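Local coordinates for protein HpuA (Kingella denitrificans ATCC 33394, PDB 5EC6) that probably serves as an outer-membrane lipoprotein receptor that binds haemoglobin, as part of haem-iron acquisition, at residues A[15-27]-A[72-86]. Numbering follows the deposited sequence.
Sequences PIPVLRAVDTTSP and LYQAPDGKYYDFGTY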
loop_
_atom_site.group_PDB
_atom_site.type_symbol
_atom_site.label_atom_id
_atom_site.label_comp_id
_atom_site.label_asym_id
_atom_site.label_seq_id
_atom_site.Cartn_x
_atom_site.Cartn_y
_atom_site.Cartn_z
ATOM N N PRO A 15 -23.334 14.806 -0.804
ATOM C CA PRO A 15 -23.074 13.718 -1.757
ATOM C C PRO A 15 -21.626 13.722 -2.230
ATOM O O PRO A 15 -21.018 14.781 -2.397
ATOM C CB PRO A 15 -23.997 14.057 -2.927
ATOM C CG PRO A 15 -24.219 15.551 -2.830
ATOM C CD PRO A 15 -23.688 16.049 -1.507
ATOM N N ILE A 16 -21.074 12.545 -2.473
ATOM C CA ILE A 16 -19.674 12.479 -2.898
ATOM C C ILE A 16 -19.603 12.931 -4.349
ATOM O O ILE A 16 -20.357 12.464 -5.163
ATOM C CB ILE A 16 -19.087 11.069 -2.693
ATOM C CG1 ILE A 16 -19.208 10.677 -1.206
ATOM C CG2 ILE A 16 -17.613 11.035 -3.107
ATOM C CD1 ILE A 16 -19.223 9.187 -0.920
ATOM N N PRO A 17 -18.703 13.853 -4.674
ATOM C CA PRO A 17 -18.586 14.311 -6.040
ATOM C C PRO A 17 -18.004 13.274 -6.995
ATOM O O PRO A 17 -17.298 12.360 -6.561
ATOM C CB PRO A 17 -17.658 15.511 -5.942
ATOM C CG PRO A 17 -16.975 15.395 -4.640
ATOM C CD PRO A 17 -17.873 14.631 -3.743
ATOM N N VAL A 18 -18.293 13.440 -8.285
ATOM C CA VAL A 18 -17.826 12.535 -9.302
ATOM C C VAL A 18 -16.419 12.965 -9.638
ATOM O O VAL A 18 -16.164 14.145 -9.885
ATOM C CB VAL A 18 -18.747 12.549 -10.552
ATOM C CG1 VAL A 18 -18.130 11.759 -11.705
ATOM C CG2 VAL A 18 -20.095 11.974 -10.171
ATOM N N LEU A 19 -15.471 12.009 -9.656
ATOM C CA LEU A 19 -14.107 12.359 -9.946
ATOM C C LEU A 19 -13.822 12.317 -11.451
ATOM O O LEU A 19 -14.016 11.292 -12.110
ATOM C CB LEU A 19 -13.175 11.388 -9.206
ATOM C CG LEU A 19 -11.670 11.681 -9.306
ATOM C CD1 LEU A 19 -11.294 12.987 -8.640
ATOM C CD2 LEU A 19 -10.865 10.520 -8.738
ATOM N N ARG A 20 -13.357 13.434 -11.990
ATOM C CA ARG A 20 -12.949 13.499 -13.371
ATOM C C ARG A 20 -11.498 13.102 -13.612
ATOM O O ARG A 20 -10.592 13.492 -12.857
ATOM C CB ARG A 20 -13.205 14.905 -13.946
ATOM C CG ARG A 20 -14.698 15.257 -13.982
ATOM C CD ARG A 20 -14.969 16.655 -14.577
ATOM N NE ARG A 20 -14.061 17.661 -14.026
ATOM C CZ ARG A 20 -14.146 18.222 -12.812
ATOM N NH1 ARG A 20 -15.137 17.941 -11.971
ATOM N NH2 ARG A 20 -13.228 19.105 -12.439
ATOM N N ALA A 21 -11.294 12.427 -14.724
ATOM C CA ALA A 21 -9.957 12.006 -15.124
ATOM C C ALA A 21 -9.041 13.177 -15.367
ATOM O O ALA A 21 -9.468 14.255 -15.842
ATOM C CB ALA A 21 -10.012 11.155 -16.341
ATOM N N VAL A 22 -7.764 12.959 -15.086
ATOM C CA VAL A 22 -6.741 13.952 -15.419
ATOM C C VAL A 22 -6.346 13.890 -16.879
ATOM O O VAL A 22 -6.017 12.835 -17.412
ATOM C CB VAL A 22 -5.498 13.746 -14.502
ATOM C CG1 VAL A 22 -4.403 14.759 -14.820
ATOM C CG2 VAL A 22 -5.908 13.861 -13.049
ATOM N N ASP A 23 -6.358 15.034 -17.587
ATOM C CA ASP A 23 -5.957 14.977 -18.984
ATOM C C ASP A 23 -4.468 15.151 -19.089
ATOM O O ASP A 23 -3.930 16.261 -19.183
ATOM C CB ASP A 23 -6.696 16.032 -19.813
ATOM C CG ASP A 23 -6.203 16.114 -21.233
ATOM O OD1 ASP A 23 -5.444 15.239 -21.739
ATOM O OD2 ASP A 23 -6.598 17.105 -21.858
ATOM N N THR A 24 -3.771 14.022 -19.121
ATOM C CA THR A 24 -2.332 14.028 -19.167
ATOM C C THR A 24 -1.772 14.517 -20.512
ATOM O O THR A 24 -0.591 14.758 -20.613
ATOM C CB THR A 24 -1.760 12.647 -18.854
ATOM O OG1 THR A 24 -2.129 11.759 -19.911
ATOM C CG2 THR A 24 -2.318 12.142 -17.517
ATOM N N THR A 25 -2.614 14.693 -21.530
ATOM C CA THR A 25 -2.092 15.241 -22.810
ATOM C C THR A 25 -1.764 16.738 -22.717
ATOM O O THR A 25 -1.092 17.287 -23.607
ATOM C CB THR A 25 -3.059 15.005 -24.011
ATOM O OG1 THR A 25 -4.227 15.835 -23.898
ATOM C CG2 THR A 25 -3.460 13.522 -24.091
ATOM N N SER A 26 -2.196 17.390 -21.624
ATOM C CA SER A 26 -1.825 18.795 -21.379
ATOM C C SER A 26 -0.316 18.935 -21.355
ATOM O O SER A 26 0.388 18.138 -20.735
ATOM C CB SER A 26 -2.413 19.295 -20.043
ATOM O OG SER A 26 -1.782 20.498 -19.625
ATOM N N PRO A 27 0.227 19.993 -21.999
ATOM C CA PRO A 27 1.650 20.252 -21.904
ATOM C C PRO A 27 2.129 20.563 -20.477
ATOM O O PRO A 27 3.306 20.518 -20.209
ATOM C CB PRO A 27 1.870 21.448 -22.856
ATOM C CG PRO A 27 0.548 22.074 -22.994
ATOM C CD PRO A 27 -0.503 21.045 -22.719
ATOM N N LEU A 72 0.002 9.774 -10.293
ATOM C CA LEU A 72 -1.377 9.549 -10.680
ATOM C C LEU A 72 -1.614 8.041 -10.786
ATOM O O LEU A 72 -0.672 7.296 -11.051
ATOM C CB LEU A 72 -1.689 10.200 -12.030
ATOM C CG LEU A 72 -1.416 11.700 -12.146
ATOM C CD1 LEU A 72 -1.680 12.211 -13.579
ATOM C CD2 LEU A 72 -2.252 12.411 -11.118
ATOM N N TYR A 73 -2.862 7.648 -10.582
ATOM C CA TYR A 73 -3.303 6.271 -10.767
ATOM C C TYR A 73 -3.835 6.161 -12.195
ATOM O O TYR A 73 -4.771 6.858 -12.551
ATOM C CB TYR A 73 -4.367 5.891 -9.724
ATOM C CG TYR A 73 -4.977 4.544 -10.030
ATOM C CD1 TYR A 73 -4.266 3.382 -9.852
ATOM C CD2 TYR A 73 -6.229 4.464 -10.577
ATOM C CE1 TYR A 73 -4.815 2.147 -10.188
ATOM C CE2 TYR A 73 -6.778 3.247 -10.921
ATOM C CZ TYR A 73 -6.073 2.102 -10.728
ATOM O OH TYR A 73 -6.653 0.886 -11.086
ATOM N N GLN A 74 -3.254 5.285 -13.007
ATOM C CA GLN A 74 -3.837 4.946 -14.335
ATOM C C GLN A 74 -4.705 3.668 -14.199
ATOM O O GLN A 74 -4.205 2.576 -13.869
ATOM C CB GLN A 74 -2.761 4.730 -15.399
ATOM C CG GLN A 74 -3.386 4.660 -16.775
ATOM C CD GLN A 74 -2.426 4.392 -17.898
ATOM O OE1 GLN A 74 -1.387 3.777 -17.739
ATOM N NE2 GLN A 74 -2.759 4.920 -19.067
ATOM N N ALA A 75 -5.989 3.829 -14.463
ATOM C CA ALA A 75 -6.931 2.732 -14.336
ATOM C C ALA A 75 -6.743 1.768 -15.500
ATOM O O ALA A 75 -6.110 2.098 -16.483
ATOM C CB ALA A 75 -8.314 3.307 -14.273
ATOM N N PRO A 76 -7.317 0.553 -15.385
ATOM C CA PRO A 76 -7.258 -0.425 -16.478
ATOM C C PRO A 76 -7.823 0.060 -17.805
ATOM O O PRO A 76 -7.416 -0.470 -18.846
ATOM C CB PRO A 76 -8.076 -1.598 -15.947
ATOM C CG PRO A 76 -8.022 -1.484 -14.453
ATOM C CD PRO A 76 -8.043 0.026 -14.209
ATOM N N ASP A 77 -8.710 1.052 -17.771
ATOM C CA ASP A 77 -9.252 1.650 -18.993
ATOM C C ASP A 77 -8.390 2.728 -19.588
ATOM O O ASP A 77 -8.782 3.365 -20.559
ATOM C CB ASP A 77 -10.713 2.139 -18.759
ATOM C CG ASP A 77 -10.836 3.309 -17.766
ATOM O OD1 ASP A 77 -9.764 3.831 -17.282
ATOM O OD2 ASP A 77 -12.003 3.693 -17.447
ATOM N N GLY A 78 -7.238 3.004 -18.981
ATOM C CA GLY A 78 -6.301 3.957 -19.527
ATOM C C GLY A 78 -6.471 5.378 -18.946
ATOM O O GLY A 78 -5.606 6.254 -19.208
ATOM N N LYS A 79 -7.537 5.622 -18.188
ATOM C CA LYS A 79 -7.822 6.992 -17.657
ATOM C C LYS A 79 -6.959 7.178 -16.402
ATOM O O LYS A 79 -6.764 6.239 -15.647
ATOM C CB LYS A 79 -9.275 7.196 -17.310
ATOM C CG LYS A 79 -10.262 7.053 -18.480
ATOM C CD LYS A 79 -10.045 8.148 -19.486
ATOM C CE LYS A 79 -11.152 8.195 -20.556
ATOM N NZ LYS A 79 -11.106 7.073 -21.511
ATOM N N TYR A 80 -6.493 8.396 -16.184
ATOM C CA TYR A 80 -5.686 8.753 -15.018
ATOM C C TYR A 80 -6.476 9.523 -13.975
ATOM O O TYR A 80 -7.305 10.388 -14.300
ATOM C CB TYR A 80 -4.514 9.620 -15.444
ATOM C CG TYR A 80 -3.432 8.962 -16.252
ATOM C CD1 TYR A 80 -3.517 8.879 -17.642
ATOM C CD2 TYR A 80 -2.306 8.454 -15.655
ATOM C CE1 TYR A 80 -2.524 8.292 -18.371
ATOM C CE2 TYR A 80 -1.297 7.900 -16.381
ATOM C CZ TYR A 80 -1.392 7.833 -17.755
ATOM O OH TYR A 80 -0.403 7.274 -18.506
ATOM N N TYR A 81 -6.217 9.215 -12.714
ATOM C CA TYR A 81 -6.906 9.819 -11.577
ATOM C C TYR A 81 -5.956 10.271 -10.487
ATOM O O TYR A 81 -4.943 9.621 -10.224
ATOM C CB TYR A 81 -7.955 8.889 -10.963
ATOM C CG TYR A 81 -9.042 8.533 -11.975
ATOM C CD1 TYR A 81 -10.113 9.427 -12.211
ATOM C CD2 TYR A 81 -8.937 7.402 -12.768
ATOM C CE1 TYR A 81 -11.050 9.142 -13.197
ATOM C CE2 TYR A 81 -9.892 7.104 -13.758
ATOM C CZ TYR A 81 -10.923 7.990 -13.976
ATOM O OH TYR A 81 -11.851 7.652 -14.931
ATOM N N ASP A 82 -6.257 11.407 -9.864
ATOM C CA ASP A 82 -5.420 11.782 -8.731
ATOM C C ASP A 82 -5.890 11.142 -7.446
ATOM O O ASP A 82 -7.008 10.636 -7.321
ATOM C CB ASP A 82 -5.209 13.308 -8.639
ATOM C CG ASP A 82 -6.470 14.098 -8.846
ATOM O OD1 ASP A 82 -7.537 13.588 -8.534
ATOM O OD2 ASP A 82 -6.366 15.246 -9.333
ATOM N N PHE A 83 -4.980 11.110 -6.482
ATOM C CA PHE A 83 -5.300 10.745 -5.130
ATOM C C PHE A 83 -5.739 12.023 -4.415
ATOM O O PHE A 83 -4.963 12.971 -4.309
ATOM C CB PHE A 83 -4.091 10.141 -4.447
ATOM C CG PHE A 83 -3.636 8.844 -5.078
ATOM C CD1 PHE A 83 -4.379 7.686 -4.898
ATOM C CD2 PHE A 83 -2.473 8.786 -5.884
ATOM C CE1 PHE A 83 -3.968 6.463 -5.486
ATOM C CE2 PHE A 83 -2.078 7.579 -6.458
ATOM C CZ PHE A 83 -2.815 6.431 -6.261
ATOM N N GLY A 84 -6.968 12.070 -3.971
ATOM C CA GLY A 84 -7.417 13.309 -3.326
ATOM C C GLY A 84 -8.253 13.059 -2.117
ATOM O O GLY A 84 -8.173 12.021 -1.474
ATOM N N THR A 85 -9.128 14.019 -1.825
ATOM C CA THR A 85 -9.803 14.012 -0.548
ATOM C C THR A 85 -10.973 13.070 -0.465
ATOM O O THR A 85 -11.303 12.631 0.618
ATOM C CB THR A 85 -10.232 15.445 -0.138
ATOM O OG1 THR A 85 -11.381 15.845 -0.878
ATOM C CG2 THR A 85 -9.114 16.431 -0.409
ATOM N N TYR A 86 -11.627 12.742 -1.585
ATOM C CA TYR A 86 -12.840 11.924 -1.570
ATOM C C TYR A 86 -12.684 10.450 -2.004
ATOM O O TYR A 86 -13.644 9.675 -1.916
ATOM C CB TYR A 86 -13.895 12.541 -2.481
ATOM C CG TYR A 86 -14.413 13.839 -1.943
ATOM C CD1 TYR A 86 -15.256 13.843 -0.850
ATOM C CD2 TYR A 86 -14.004 15.042 -2.484
ATOM C CE1 TYR A 86 -15.732 15.026 -0.326
ATOM C CE2 TYR A 86 -14.469 16.239 -1.965
ATOM C CZ TYR A 86 -15.326 16.217 -0.884
ATOM O OH TYR A 86 -15.799 17.401 -0.352
HETATM O O HOH W 1 -8.618 12.791 -10.980
HETATM O O HOH W 2 -7.037 10.467 -18.222
#
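The extended N-terminal segment 15-27 runs along the outer strand 80-81 of a small antiparallel sheet, where Val22 N donates to Tyr80 O (2.7 Å, N-H...O angle 161°). Two single-water bridges flank this one direct backbone bond: one water donates to Val22 O and accepts from Tyr80 N, while another joins Arg20 O to Asp82 N. Tyr80 lies flat between Thr24 CG2, a CH-pi contact 3.8 Å from the ring centroid and shifted toward the rim, and Gln74 CG over the centre of the opposite face. Val22 CG1, anti to the backbone N (chi1 180°), reaches Leu72 CD1 at 3.9 Å, and Thr24 CG2 touches that same methyl, giving a small apolar cluster. Leu19 CD2 meets Tyr81 CD1 obliquely at 3.7 Å, and Ala21 CA lies 3.6 Å from CE1 of the Tyr81 ring. Farther toward the N-terminus, Pro17 sits on Tyr86, its CD 3.8 Å from the ring centroid and only 5° off the normal, a CH-pi contact over the centre of the ring face, the two side chains running about at right angles. Asp111 accepts from both Tyr81 OH and Ala21 N, tying the two segments to a common carboxylate. Gln108 of strand 104-109 touches the side chains of Ile16, Leu19 and Tyr86, Met116 of strand 115-118 touches Tyr81, and Phe52 of strand 48-57 meets the Tyr80 ring roughly perpendicularly.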